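Hyaluronidase (Thermobaculum terrenum, PDB 5DIY) probably acts as a family 84 glycoside hydrolase, an O-GlcNAcase that removes N-acetylglucosamine from glycosylated proteins. Local coordinates at residues N33-Y38 with Q274-P279; P105-G110 with E153-T158. All blocks are in the same frame, centred on the assembly; numbering follows the deposited sequence.

Interaction 1: N33-Y38 with Q274-P279; sequences NNLNAY and QYLNSP
Leu35 and Leu276 meet at about a right angle. The contact is made by one methyl of each, with Leu35 CD2 at 3.8 Å from Leu276 CD1. The CB bond of Leu35 does not aim at the helix; it is the CD2 branch that reaches Leu276. Leu276 CG lies beside its own backbone N, opposite the carbonyl carbon (chi1 -62°), and sends CD1 to meet that branch. Both leucines are buried. Arg7 of the first barrel strand packs against both, and Phe4 also covers Leu276.

Next to this pair, Asn34 and Asn277 face each other through a water. Their amides are too far apart for a direct bond: Asn34 ND2 stands 4.4 Å from Asn277 OD1. The water accepts from Asn34 ND2 at 2.7 Å and donates to Asn277 OD1 at 2.9 Å. Asn34 has positive phi (59°) and is the C-prime residue of the Schellman motif that ends helix 20-32. The contact therefore joins the turn between helix 20-32 and the second barrel strand to the last turn of helix 262-277. Its chemistry is divided: a methyl contact inside, and a bridge outside that depends on a water molecule.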
ATOM      1  N   ASN C  33      -7.392 -13.998  13.111  1.00 29.78           N
ATOM      2  CA  ASN C  33      -5.945 -13.783  13.112  1.00 29.22           C
ATOM      3  C   ASN C  33      -5.413 -12.998  14.328  1.00 29.84           C
ATOM      4  O   ASN C  33      -4.268 -12.566  14.334  1.00 30.08           O
ATOM      5  CB  ASN C  33      -5.564 -13.095  11.796  1.00 29.13           C
ATOM      6  CG  ASN C  33      -5.865 -13.965  10.589  1.00 29.27           C
ATOM      7  OD1 ASN C  33      -6.811 -13.714   9.828  1.00 29.29           O
ATOM      8  ND2 ASN C  33      -5.076 -15.021  10.425  1.00 28.86           N
ATOM      9  N   ASN C  34      -6.239 -12.844  15.362  1.00 30.58           N
ATOM     10  CA  ASN C  34      -5.857 -12.186  16.617  1.00 31.27           C
ATOM     11  C   ASN C  34      -5.400 -10.723  16.434  1.00 30.72           C
ATOM     12  O   ASN C  34      -4.440 -10.266  17.068  1.00 28.80           O
ATOM     13  CB  ASN C  34      -4.805 -13.031  17.367  1.00 32.04           C
ATOM     14  CG  ASN C  34      -4.686 -12.662  18.840  1.00 33.91           C
ATOM     15  OD1 ASN C  34      -5.654 -12.241  19.474  1.00 35.56           O
ATOM     16  ND2 ASN C  34      -3.487 -12.814  19.390  1.00 34.49           N
ATOM     17  N   LEU C  35      -6.092 -10.007  15.545  1.00 29.39           N
ATOM     18  CA  LEU C  35      -5.961  -8.553  15.451  1.00 29.07           C
ATOM     19  C   LEU C  35      -7.051  -7.976  16.341  1.00 28.78           C
ATOM     20  O   LEU C  35      -8.213  -8.346  16.189  1.00 28.75           O
ATOM     21  CB  LEU C  35      -6.125  -8.074  14.007  1.00 29.17           C
ATOM     22  CG  LEU C  35      -5.058  -8.559  13.020  1.00 28.13           C
ATOM     23  CD1 LEU C  35      -5.436  -8.211  11.590  1.00 28.11           C
ATOM     24  CD2 LEU C  35      -3.698  -7.977  13.364  1.00 28.42           C
ATOM     25  N   ASN C  36      -6.682  -7.087  17.262  1.00 27.46           N
ATOM     26  CA  ASN C  36      -7.586  -6.664  18.346  1.00 27.33           C
ATOM     27  C   ASN C  36      -7.936  -5.170  18.377  1.00 27.06           C
ATOM     28  O   ASN C  36      -8.424  -4.672  19.397  1.00 26.02           O
ATOM     29  CB  ASN C  36      -6.981  -7.073  19.693  1.00 26.93           C
ATOM     30  CG  ASN C  36      -5.762  -6.251  20.063  1.00 27.20           C
ATOM     31  OD1 ASN C  36      -5.197  -5.540  19.230  1.00 27.86           O
ATOM     32  ND2 ASN C  36      -5.350  -6.346  21.314  1.00 26.93           N
ATOM     33  N   ALA C  37      -7.696  -4.458  17.274  1.00 25.91           N
ATOM     34  CA  ALA C  37      -7.865  -3.005  17.269  1.00 24.99           C
ATOM     35  C   ALA C  37      -8.195  -2.473  15.883  1.00 24.59           C
ATOM     36  O   ALA C  37      -7.529  -2.820  14.913  1.00 23.96           O
ATOM     37  CB  ALA C  37      -6.601  -2.345  17.796  1.00 25.02           C
ATOM     38  N   TYR C  38      -9.219  -1.624  15.803  1.00 24.02           N
ATOM     39  CA  TYR C  38      -9.625  -0.994  14.554  1.00 24.07           C
ATOM     40  C   TYR C  38      -9.787   0.495  14.759  1.00 23.91           C
ATOM     41  O   TYR C  38     -10.430   0.909  15.722  1.00 24.04           O
ATOM     42  CB  TYR C  38     -10.946  -1.586  14.067  1.00 23.83           C
ATOM     43  CG  TYR C  38     -11.585  -0.832  12.926  1.00 23.52           C
ATOM     44  CD1 TYR C  38     -11.134  -0.997  11.614  1.00 23.43           C
ATOM     45  CD2 TYR C  38     -12.660   0.034  13.150  1.00 23.53           C
ATOM     46  CE1 TYR C  38     -11.726  -0.315  10.563  1.00 23.14           C
ATOM     47  CE2 TYR C  38     -13.248   0.730  12.104  1.00 23.56           C
ATOM     48  CZ  TYR C  38     -12.785   0.545  10.814  1.00 23.37           C
ATOM     49  OH  TYR C  38     -13.379   1.225   9.779  1.00 23.91           O
ATOM     50  N   GLN C 274       0.545 -12.607  11.492  1.00 30.77           N
ATOM     51  CA  GLN C 274       1.510 -13.626  11.912  1.00 31.17           C
ATOM     52  C   GLN C 274       2.801 -13.005  12.446  1.00 30.49           C
ATOM     53  O   GLN C 274       3.340 -13.489  13.442  1.00 29.93           O
ATOM     54  CB  GLN C 274       1.816 -14.617  10.783  1.00 33.64           C
ATOM     55  CG  GLN C 274       0.645 -15.544  10.461  1.00 36.22           C
ATOM     56  CD  GLN C 274       1.086 -16.885   9.911  1.00 38.33           C
ATOM     57  OE1 GLN C 274       0.688 -17.941  10.412  1.00 41.87           O
ATOM     58  NE2 GLN C 274       1.910 -16.854   8.878  1.00 38.69           N
ATOM     59  N   TYR C 275       3.285 -11.939  11.799  1.00 29.63           N
ATOM     60  CA  TYR C 275       4.451 -11.201  12.303  1.00 29.26           C
ATOM     61  C   TYR C 275       4.186 -10.675  13.710  1.00 30.08           C
ATOM     62  O   TYR C 275       5.016 -10.852  14.596  1.00 32.26           O
ATOM     63  CB  TYR C 275       4.852 -10.030  11.380  1.00 28.74           C
ATOM     64  CG  TYR C 275       5.791  -9.038  12.046  1.00 27.98           C
ATOM     65  CD1 TYR C 275       7.168  -9.277  12.113  1.00 27.47           C
ATOM     66  CD2 TYR C 275       5.295  -7.878  12.658  1.00 27.52           C
ATOM     67  CE1 TYR C 275       8.026  -8.384  12.743  1.00 27.18           C
ATOM     68  CE2 TYR C 275       6.143  -6.978  13.284  1.00 27.39           C
ATOM     69  CZ  TYR C 275       7.506  -7.232  13.329  1.00 27.24           C
ATOM     70  OH  TYR C 275       8.337  -6.330  13.947  1.00 26.11           O
ATOM     71  N   LEU C 276       3.038 -10.029  13.910  1.00 29.70           N
ATOM     72  CA  LEU C 276       2.692  -9.484  15.229  1.00 29.86           C
ATOM     73  C   LEU C 276       2.607 -10.584  16.292  1.00 31.33           C
ATOM     74  O   LEU C 276       3.033 -10.377  17.427  1.00 30.47           O
ATOM     75  CB  LEU C 276       1.371  -8.715  15.193  1.00 29.19           C
ATOM     76  CG  LEU C 276       1.275  -7.470  14.305  1.00 28.97           C
ATOM     77  CD1 LEU C 276      -0.176  -7.021  14.229  1.00 28.55           C
ATOM     78  CD2 LEU C 276       2.187  -6.342  14.779  1.00 28.64           C
ATOM     79  N   ASN C 277       2.072 -11.745  15.916  1.00 32.37           N
ATOM     80  CA  ASN C 277       1.932 -12.874  16.844  1.00 35.18           C
ATOM     81  C   ASN C 277       3.258 -13.447  17.353  1.00 35.74           C
ATOM     82  O   ASN C 277       3.365 -13.808  18.525  1.00 35.88           O
ATOM     83  CB  ASN C 277       1.117 -13.994  16.201  1.00 37.12           C
ATOM     84  CG  ASN C 277       0.831 -15.129  17.164  1.00 39.39           C
ATOM     85  OD1 ASN C 277       0.139 -14.941  18.167  1.00 41.43           O
ATOM     86  ND2 ASN C 277       1.371 -16.312  16.875  1.00 39.95           N
ATOM     87  N   SER C 278       4.253 -13.538  16.472  1.00 36.78           N
ATOM     88  CA  SER C 278       5.561 -14.085  16.836  1.00 36.83           C
ATOM     89  C   SER C 278       6.665 -13.522  15.928  1.00 35.99           C
ATOM     90  O   SER C 278       7.139 -14.207  15.017  1.00 38.20           O
ATOM     91  CB  SER C 278       5.525 -15.613  16.776  1.00 37.91           C
ATOM     92  OG  SER C 278       6.750 -16.166  17.231  1.00 39.32           O
ATOM     93  N   PRO C 279       7.088 -12.274  16.183  1.00 34.85           N
ATOM     94  CA  PRO C 279       8.016 -11.603  15.261  1.00 34.77           C
ATOM     95  C   PRO C 279       9.415 -12.239  15.121  1.00 34.96           C
ATOM     96  O   PRO C 279      10.024 -12.117  14.055  1.00 34.28           O
ATOM     97  CB  PRO C 279       8.099 -10.176  15.814  1.00 34.05           C
ATOM     98  CG  PRO C 279       7.667 -10.268  17.226  1.00 33.95           C
ATOM     99  CD  PRO C 279       6.708 -11.409  17.315  1.00 34.32           C
TER
HETATM  100  O   HOH W   1      -1.201 -12.326  17.956  1.00 42.02           O

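Interaction 2: P105-G110 with E153-T158; sequences PFLEMG and ESTIST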
ATOM      1  N   PRO C 105     -21.865  11.016  20.580  1.00 36.97           N
ATOM      2  CA  PRO C 105     -22.574   9.772  20.205  1.00 37.30           C
ATOM      3  C   PRO C 105     -21.714   8.502  20.335  1.00 37.83           C
ATOM      4  O   PRO C 105     -22.219   7.459  20.750  1.00 39.16           O
ATOM      5  CB  PRO C 105     -22.964  10.013  18.744  1.00 37.18           C
ATOM      6  CG  PRO C 105     -23.058  11.498  18.611  1.00 36.65           C
ATOM      7  CD  PRO C 105     -22.067  12.084  19.579  1.00 36.74           C
ATOM      8  N   PHE C 106     -20.421   8.614  20.019  1.00 37.75           N
ATOM      9  CA  PHE C 106     -19.486   7.495  20.160  1.00 37.71           C
ATOM     10  C   PHE C 106     -19.182   7.182  21.618  1.00 38.42           C
ATOM     11  O   PHE C 106     -19.141   6.009  21.999  1.00 37.85           O
ATOM     12  CB  PHE C 106     -18.205   7.745  19.357  1.00 37.22           C
ATOM     13  CG  PHE C 106     -18.455   7.857  17.888  1.00 36.80           C
ATOM     14  CD1 PHE C 106     -18.615   6.714  17.121  1.00 36.96           C
ATOM     15  CD2 PHE C 106     -18.589   9.100  17.278  1.00 36.75           C
ATOM     16  CE1 PHE C 106     -18.879   6.802  15.766  1.00 36.75           C
ATOM     17  CE2 PHE C 106     -18.859   9.197  15.920  1.00 37.49           C
ATOM     18  CZ  PHE C 106     -19.007   8.045  15.162  1.00 37.27           C
ATOM     19  N   LEU C 107     -19.007   8.222  22.433  1.00 39.60           N
ATOM     20  CA  LEU C 107     -18.831   8.047  23.880  1.00 41.28           C
ATOM     21  C   LEU C 107     -20.027   7.313  24.497  1.00 42.07           C
ATOM     22  O   LEU C 107     -19.849   6.392  25.289  1.00 42.67           O
ATOM     23  CB  LEU C 107     -18.616   9.397  24.581  1.00 40.97           C
ATOM     24  CG  LEU C 107     -17.385  10.223  24.191  1.00 40.13           C
ATOM     25  CD1 LEU C 107     -17.430  11.575  24.885  1.00 40.38           C
ATOM     26  CD2 LEU C 107     -16.090   9.496  24.520  1.00 39.68           C
ATOM     27  N   GLU C 108     -21.235   7.701  24.089  1.00 45.31           N
ATOM     28  CA  GLU C 108     -22.475   7.077  24.575  1.00 46.43           C
ATOM     29  C   GLU C 108     -22.701   5.644  24.064  1.00 45.96           C
ATOM     30  O   GLU C 108     -23.415   4.870  24.707  1.00 44.85           O
ATOM     31  CB  GLU C 108     -23.681   7.947  24.211  1.00 48.62           C
ATOM     32  CG  GLU C 108     -23.685   9.312  24.892  1.00 50.69           C
ATOM     33  CD  GLU C 108     -24.735  10.267  24.341  1.00 52.93           C
ATOM     34  OE1 GLU C 108     -25.468   9.897  23.396  1.00 51.30           O
ATOM     35  OE2 GLU C 108     -24.828  11.403  24.863  1.00 55.48           O
ATOM     36  N   MET C 109     -22.114   5.299  22.913  1.00 44.57           N
ATOM     37  CA  MET C 109     -22.159   3.918  22.390  1.00 43.55           C
ATOM     38  C   MET C 109     -21.058   2.998  22.946  1.00 41.68           C
ATOM     39  O   MET C 109     -21.003   1.821  22.589  1.00 42.49           O
ATOM     40  CB  MET C 109     -22.125   3.922  20.860  1.00 43.93           C
ATOM     41  CG  MET C 109     -23.432   4.373  20.236  1.00 44.49           C
ATOM     42  SD  MET C 109     -23.386   4.361  18.436  1.00 46.77           S
ATOM     43  CE  MET C 109     -22.309   5.743  18.071  1.00 46.02           C
ATOM     44  N   GLY C 110     -20.189   3.526  23.809  1.00 38.95           N
ATOM     45  CA  GLY C 110     -19.210   2.712  24.536  1.00 37.74           C
ATOM     46  C   GLY C 110     -17.771   2.853  24.070  1.00 37.71           C
ATOM     47  O   GLY C 110     -16.884   2.210  24.628  1.00 36.37           O
ATOM     48  N   GLU C 153     -11.725  12.940  30.714  1.00 46.93           N
ATOM     49  CA  GLU C 153     -11.547  12.351  32.056  1.00 50.80           C
ATOM     50  C   GLU C 153     -12.674  12.736  33.026  1.00 51.97           C
ATOM     51  O   GLU C 153     -12.989  11.969  33.935  1.00 51.70           O
ATOM     52  CB  GLU C 153     -10.180  12.716  32.649  1.00 52.75           C
ATOM     53  CG  GLU C 153      -9.023  11.967  31.997  1.00 53.98           C
ATOM     54  CD  GLU C 153      -7.649  12.498  32.378  1.00 57.11           C
ATOM     55  OE1 GLU C 153      -7.535  13.647  32.864  1.00 59.70           O
ATOM     56  OE2 GLU C 153      -6.663  11.758  32.177  1.00 60.45           O
ATOM     57  N   SER C 154     -13.273  13.910  32.809  1.00 53.56           N
ATOM     58  CA  SER C 154     -14.465  14.362  33.539  1.00 54.53           C
ATOM     59  C   SER C 154     -15.807  13.942  32.896  1.00 54.18           C
ATOM     60  O   SER C 154     -16.863  14.378  33.351  1.00 55.02           O
ATOM     61  CB  SER C 154     -14.431  15.893  33.674  1.00 55.61           C
ATOM     62  OG  SER C 154     -13.186  16.339  34.194  1.00 56.20           O
ATOM     63  N   THR C 155     -15.765  13.110  31.851  1.00 53.14           N
ATOM     64  CA  THR C 155     -16.965  12.650  31.132  1.00 52.03           C
ATOM     65  C   THR C 155     -17.156  11.132  31.240  1.00 52.22           C
ATOM     66  O   THR C 155     -18.257  10.665  31.550  1.00 53.90           O
ATOM     67  CB  THR C 155     -16.895  13.020  29.629  1.00 51.43           C
ATOM     68  OG1 THR C 155     -16.465  14.378  29.481  1.00 50.88           O
ATOM     69  CG2 THR C 155     -18.254  12.849  28.946  1.00 51.31           C
ATOM     70  N   ILE C 156     -16.092  10.376  30.957  1.00 49.95           N
ATOM     71  CA  ILE C 156     -16.129   8.911  30.952  1.00 48.52           C
ATOM     72  C   ILE C 156     -14.984   8.310  31.770  1.00 46.37           C
ATOM     73  O   ILE C 156     -14.056   9.013  32.173  1.00 45.62           O
ATOM     74  CB  ILE C 156     -16.097   8.346  29.505  1.00 48.13           C
ATOM     75  CG1 ILE C 156     -14.849   8.817  28.739  1.00 49.14           C
ATOM     76  CG2 ILE C 156     -17.362   8.747  28.756  1.00 47.62           C
ATOM     77  CD1 ILE C 156     -14.490   7.940  27.557  1.00 49.52           C
ATOM     78  N   SER C 157     -15.070   7.002  32.000  1.00 46.46           N
ATOM     79  CA  SER C 157     -14.017   6.235  32.673  1.00 47.39           C
ATOM     80  C   SER C 157     -12.906   5.826  31.695  1.00 47.12           C
ATOM     81  O   SER C 157     -13.181   5.269  30.633  1.00 46.30           O
ATOM     82  CB  SER C 157     -14.615   4.979  33.316  1.00 48.13           C
ATOM     83  OG  SER C 157     -15.730   5.307  34.131  1.00 49.11           O
ATOM     84  N   THR C 158     -11.658   6.101  32.074  1.00 48.54           N
ATOM     85  CA  THR C 158     -10.454   5.712  31.312  1.00 48.08           C
ATOM     86  C   THR C 158     -10.508   6.031  29.810  1.00 45.85           C
ATOM     87  O   THR C 158     -10.483   5.125  28.972  1.00 43.81           O
ATOM     88  CB  THR C 158     -10.101   4.224  31.527  1.00 49.68           C
ATOM     89  OG1 THR C 158     -11.143   3.390  31.008  1.00 51.60           O
ATOM     90  CG2 THR C 158      -9.918   3.942  33.005  1.00 50.91           C
TER
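This is a small apolar surface contact on the outside of the eight-stranded parallel beta/alpha (TIM) barrel. It joins the C-terminal turn of helix 93-108 to the loop that leads from helix 137-153 into strand 160-164. Both segments thus belong to neighbouring helix-to-strand connections, those before the fourth and fifth barrel strands. No hydrogen bond crosses between them, and the area buried is modest, 119 Å² over both sides.

Leu107 carries the helix side. Its CB points at the loop, and its two methyls divide the work. CD1 comes near the methyl of Thr155, 4.3 Å from Thr155 CG2, a looser approach at the exposed margin. CD2 is the branch that meets Ile156. Thr155 OG1 is hydrogen-bonded to Arg151 O and so ties Thr155 back to the helix before it, while CG2 is the atom of Thr155 nearest Leu107.

The helix ends just beyond, where Gly110 takes positive phi (107°) in a Schellman motif and Gly110 N bonds to Leu107 O at 3.2 Å. On another side of the same turn, Phe106 stacks on Phe80 and meets Phe64 edge-to-face. Ile156 also touches His112. With CG1 of Ile156 between its backbone N and carbonyl carbon (chi1 58°), CD1 is carried to Leu107. The two side chains cross at about a right angle, with Ile156 CD1 3.8 Å from Leu107 CD2.

From the N terminus, the chain runs through the first barrel strand and helix 20-32 before reaching 33-38, the first half of interaction 1. It then passes through strands two and three to the end of helix 93-108, where interaction 2 begins. Interaction 2 closes a short loop at 153-158, spanning the fourth strand and helix 137-153. The remaining barrel strands follow, and interaction 1 closes at 274-279. Interaction 2 is therefore nested inside interaction 1. The long closure links the turn leading into the second strand to the helix that follows the eighth. The shorter one links the end of helix 93-108 to the loop between helix 137-153 and strand 160-164. Their centres lie about 27 Å apart.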